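Long-range contact in glutathione S-transferase (Vibrio parahaemolyticus, PDB 7MIQ), which probably catalyses the conjugation of glutathione to electrophilic substrates, as a glutathione transferase of the Gtt2 class with a thioredoxin-like domain and a helical domain: residues G105-F113 / I169-L178. Numbering follows the deposited sequence.
Sequences GLYAAFQAF and IFIGFAVNGL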
loop_
_atom_site.group_PDB
_atom_site.type_symbol
_atom_site.label_atom_id
_atom_site.label_comp_id
_atom_site.label_asym_id
_atom_site.label_seq_id
_atom_site.Cartn_x
_atom_site.Cartn_y
_atom_site.Cartn_z
ATOM N N GLY A 105 -4.875 -9.698 1.307
ATOM C CA GLY A 105 -6.040 -9.948 2.130
ATOM C C GLY A 105 -7.154 -8.932 1.973
ATOM O O GLY A 105 -8.194 -9.233 1.377
ATOM N N LEU A 106 -6.941 -7.722 2.501
ATOM C CA LEU A 106 -8.012 -6.730 2.574
ATOM C C LEU A 106 -8.534 -6.365 1.190
ATOM O O LEU A 106 -9.746 -6.392 0.948
ATOM C CB LEU A 106 -7.518 -5.478 3.300
ATOM C CG LEU A 106 -8.575 -4.396 3.516
ATOM C CD1 LEU A 106 -9.756 -4.947 4.311
ATOM C CD2 LEU A 106 -7.970 -3.191 4.220
ATOM N N TYR A 107 -7.633 -6.004 0.273
ATOM C CA TYR A 107 -8.058 -5.592 -1.061
ATOM C C TYR A 107 -8.829 -6.705 -1.763
ATOM O O TYR A 107 -9.855 -6.450 -2.407
ATOM C CB TYR A 107 -6.844 -5.178 -1.893
ATOM C CG TYR A 107 -6.127 -3.922 -1.441
ATOM C CD1 TYR A 107 -6.735 -3.006 -0.588
ATOM C CD2 TYR A 107 -4.836 -3.648 -1.882
ATOM C CE1 TYR A 107 -6.071 -1.855 -0.183
ATOM C CE2 TYR A 107 -4.166 -2.505 -1.484
ATOM C CZ TYR A 107 -4.787 -1.612 -0.636
ATOM O OH TYR A 107 -4.116 -0.474 -0.244
ATOM N N ALA A 108 -8.351 -7.947 -1.652
ATOM C CA ALA A 108 -9.066 -9.070 -2.247
ATOM C C ALA A 108 -10.425 -9.282 -1.591
ATOM O O ALA A 108 -11.383 -9.678 -2.267
ATOM C CB ALA A 108 -8.222 -10.340 -2.150
ATOM N N ALA A 109 -10.533 -9.023 -0.284
ATOM C CA ALA A 109 -11.818 -9.168 0.392
ATOM C C ALA A 109 -12.801 -8.095 -0.058
ATOM O O ALA A 109 -13.987 -8.378 -0.257
ATOM C CB ALA A 109 -11.626 -9.118 1.908
ATOM N N PHE A 110 -12.323 -6.856 -0.211
ATOM C CA PHE A 110 -13.147 -5.790 -0.774
ATOM C C PHE A 110 -13.708 -6.194 -2.132
ATOM O O PHE A 110 -14.915 -6.088 -2.378
ATOM C CB PHE A 110 -12.326 -4.505 -0.909
ATOM C CG PHE A 110 -12.457 -3.557 0.252
ATOM C CD1 PHE A 110 -13.603 -2.798 0.421
ATOM C CD2 PHE A 110 -11.416 -3.396 1.155
ATOM C CE1 PHE A 110 -13.720 -1.908 1.475
ATOM C CE2 PHE A 110 -11.528 -2.511 2.216
ATOM C CZ PHE A 110 -12.682 -1.767 2.376
ATOM N N GLN A 111 -12.836 -6.660 -3.030
ATOM C CA GLN A 111 -13.259 -6.981 -4.389
ATOM C C GLN A 111 -14.266 -8.124 -4.408
ATOM O O GLN A 111 -15.234 -8.093 -5.176
ATOM C CB GLN A 111 -12.043 -7.327 -5.249
ATOM C CG GLN A 111 -11.133 -6.144 -5.537
ATOM C CD GLN A 111 -11.834 -5.051 -6.320
ATOM O OE1 GLN A 111 -12.688 -5.325 -7.166
ATOM N NE2 GLN A 111 -11.483 -3.802 -6.037
ATOM N N ALA A 112 -14.055 -9.145 -3.576
ATOM C CA ALA A 112 -15.011 -10.245 -3.514
ATOM C C ALA A 112 -16.340 -9.780 -2.932
ATOM O O ALA A 112 -17.407 -10.235 -3.363
ATOM C CB ALA A 112 -14.437 -11.397 -2.691
ATOM N N PHE A 113 -16.294 -8.866 -1.963
ATOM C CA PHE A 113 -17.515 -8.390 -1.322
ATOM C C PHE A 113 -18.345 -7.544 -2.281
ATOM O O PHE A 113 -19.556 -7.751 -2.419
ATOM C CB PHE A 113 -17.161 -7.600 -0.062
ATOM C CG PHE A 113 -18.348 -7.239 0.789
ATOM C CD1 PHE A 113 -19.119 -8.225 1.384
ATOM C CD2 PHE A 113 -18.678 -5.910 1.012
ATOM C CE1 PHE A 113 -20.208 -7.894 2.175
ATOM C CE2 PHE A 113 -19.765 -5.572 1.803
ATOM C CZ PHE A 113 -20.531 -6.565 2.385
ATOM N N ILE A 169 -9.956 -5.691 10.424
ATOM C CA ILE A 169 -10.939 -5.324 9.406
ATOM C C ILE A 169 -10.995 -6.385 8.311
ATOM O O ILE A 169 -12.079 -6.749 7.836
ATOM C CB ILE A 169 -10.624 -3.928 8.830
ATOM C CG1 ILE A 169 -10.758 -2.853 9.913
ATOM C CG2 ILE A 169 -11.534 -3.611 7.643
ATOM C CD1 ILE A 169 -12.156 -2.732 10.485
ATOM N N PHE A 170 -9.832 -6.900 7.899
ATOM C CA PHE A 170 -9.789 -7.938 6.869
ATOM C C PHE A 170 -10.532 -9.192 7.315
ATOM O O PHE A 170 -11.372 -9.725 6.580
ATOM C CB PHE A 170 -8.332 -8.258 6.509
ATOM C CG PHE A 170 -8.136 -9.612 5.867
ATOM C CD1 PHE A 170 -8.804 -9.957 4.702
ATOM C CD2 PHE A 170 -7.264 -10.536 6.427
ATOM C CE1 PHE A 170 -8.618 -11.205 4.116
ATOM C CE2 PHE A 170 -7.073 -11.781 5.851
ATOM C CZ PHE A 170 -7.750 -12.116 4.692
ATOM N N ILE A 171 -10.237 -9.681 8.522
ATOM C CA ILE A 171 -10.913 -10.883 9.003
ATOM C C ILE A 171 -12.400 -10.612 9.220
ATOM O O ILE A 171 -13.237 -11.491 8.978
ATOM C CB ILE A 171 -10.221 -11.413 10.276
ATOM C CG1 ILE A 171 -8.821 -11.950 9.946
ATOM C CG2 ILE A 171 -11.061 -12.494 10.955
ATOM C CD1 ILE A 171 -8.795 -13.000 8.835
ATOM N N GLY A 172 -12.758 -9.399 9.651
ATOM C CA GLY A 172 -14.165 -9.031 9.705
ATOM C C GLY A 172 -14.848 -9.143 8.355
ATOM O O GLY A 172 -15.971 -9.647 8.255
ATOM N N PHE A 173 -14.177 -8.676 7.298
ATOM C CA PHE A 173 -14.679 -8.868 5.941
ATOM C C PHE A 173 -14.919 -10.343 5.653
ATOM O O PHE A 173 -15.999 -10.735 5.193
ATOM C CB PHE A 173 -13.687 -8.295 4.926
ATOM C CG PHE A 173 -14.093 -6.975 4.335
ATOM C CD1 PHE A 173 -15.158 -6.893 3.457
ATOM C CD2 PHE A 173 -13.379 -5.823 4.627
ATOM C CE1 PHE A 173 -15.524 -5.682 2.902
ATOM C CE2 PHE A 173 -13.742 -4.606 4.075
ATOM C CZ PHE A 173 -14.818 -4.539 3.212
ATOM N N ALA A 174 -13.911 -11.179 5.920
ATOM C CA ALA A 174 -13.984 -12.588 5.542
ATOM C C ALA A 174 -15.124 -13.304 6.257
ATOM O O ALA A 174 -15.873 -14.067 5.635
ATOM C CB ALA A 174 -12.650 -13.273 5.846
ATOM N N VAL A 175 -15.271 -13.069 7.560
ATOM C CA VAL A 175 -16.261 -13.797 8.348
ATOM C C VAL A 175 -17.653 -13.196 8.172
ATOM O O VAL A 175 -18.615 -13.907 7.860
ATOM C CB VAL A 175 -15.848 -13.824 9.832
ATOM C CG1 VAL A 175 -16.954 -14.441 10.676
ATOM C CG2 VAL A 175 -14.539 -14.596 10.009
ATOM N N ASN A 176 -17.786 -11.886 8.382
ATOM C CA ASN A 176 -19.100 -11.253 8.420
ATOM C C ASN A 176 -19.573 -10.749 7.064
ATOM O O ASN A 176 -20.764 -10.463 6.907
ATOM C CB ASN A 176 -19.097 -10.090 9.418
ATOM C CG ASN A 176 -19.020 -10.562 10.852
ATOM O OD1 ASN A 176 -18.950 -11.763 11.113
ATOM N ND2 ASN A 176 -19.027 -9.622 11.793
ATOM N N GLY A 177 -18.681 -10.625 6.089
ATOM C CA GLY A 177 -19.086 -10.194 4.767
ATOM C C GLY A 177 -19.106 -11.320 3.752
ATOM O O GLY A 177 -20.011 -11.393 2.918
ATOM N N LEU A 178 -18.119 -12.210 3.816
ATOM C CA LEU A 178 -17.952 -13.259 2.818
ATOM C C LEU A 178 -18.323 -14.647 3.326
ATOM O O LEU A 178 -18.158 -15.621 2.584
ATOM C CB LEU A 178 -16.507 -13.268 2.310
ATOM C CG LEU A 178 -16.045 -11.956 1.671
ATOM C CD1 LEU A 178 -14.575 -12.033 1.296
ATOM C CD2 LEU A 178 -16.895 -11.617 0.457
#
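F173 sets its ring edge against two phenylalanine faces at once: F110, with centroids 4.4 Å apart and planes at 56°, and F113, offset, with planes at 75°. In the all-helical C-terminal domain of the glutathione transferase fold, this side chain is a knob in the hole formed by L106, A109, F110 and F113. F173 CZ stands over the F110 face, displaced toward the rim, while F173 CE1 is the atom that meets F113. At the edge of the F113 ring, in its plane, lies G177 O, 3.6 Å from F113 CE1. At the G105 side, F170 lays one face over G105 in a CH-pi contact, G105 CA being 3.8 Å from the F170 ring centroid, and its edge meets the methyl of A109.

The axes of segments 105-113 and 169-177 approach to 9.0 Å, their N-to-C directions 33° apart. L106, its CG turned away from the backbone N, brings CD1 to 3.7 Å from F173 CD2. L106, I169 and F173 also touch helix 10-22, joining this packing to the N-terminal domain, and the ring of F211 meets F173 as well. Past G177, L178 covers A109 and A112. F173 O accepts from both G177 N and L178 N in the wider, pi-type turn of 173-177, and L178 CD2 ends 3.7 Å from F113 N.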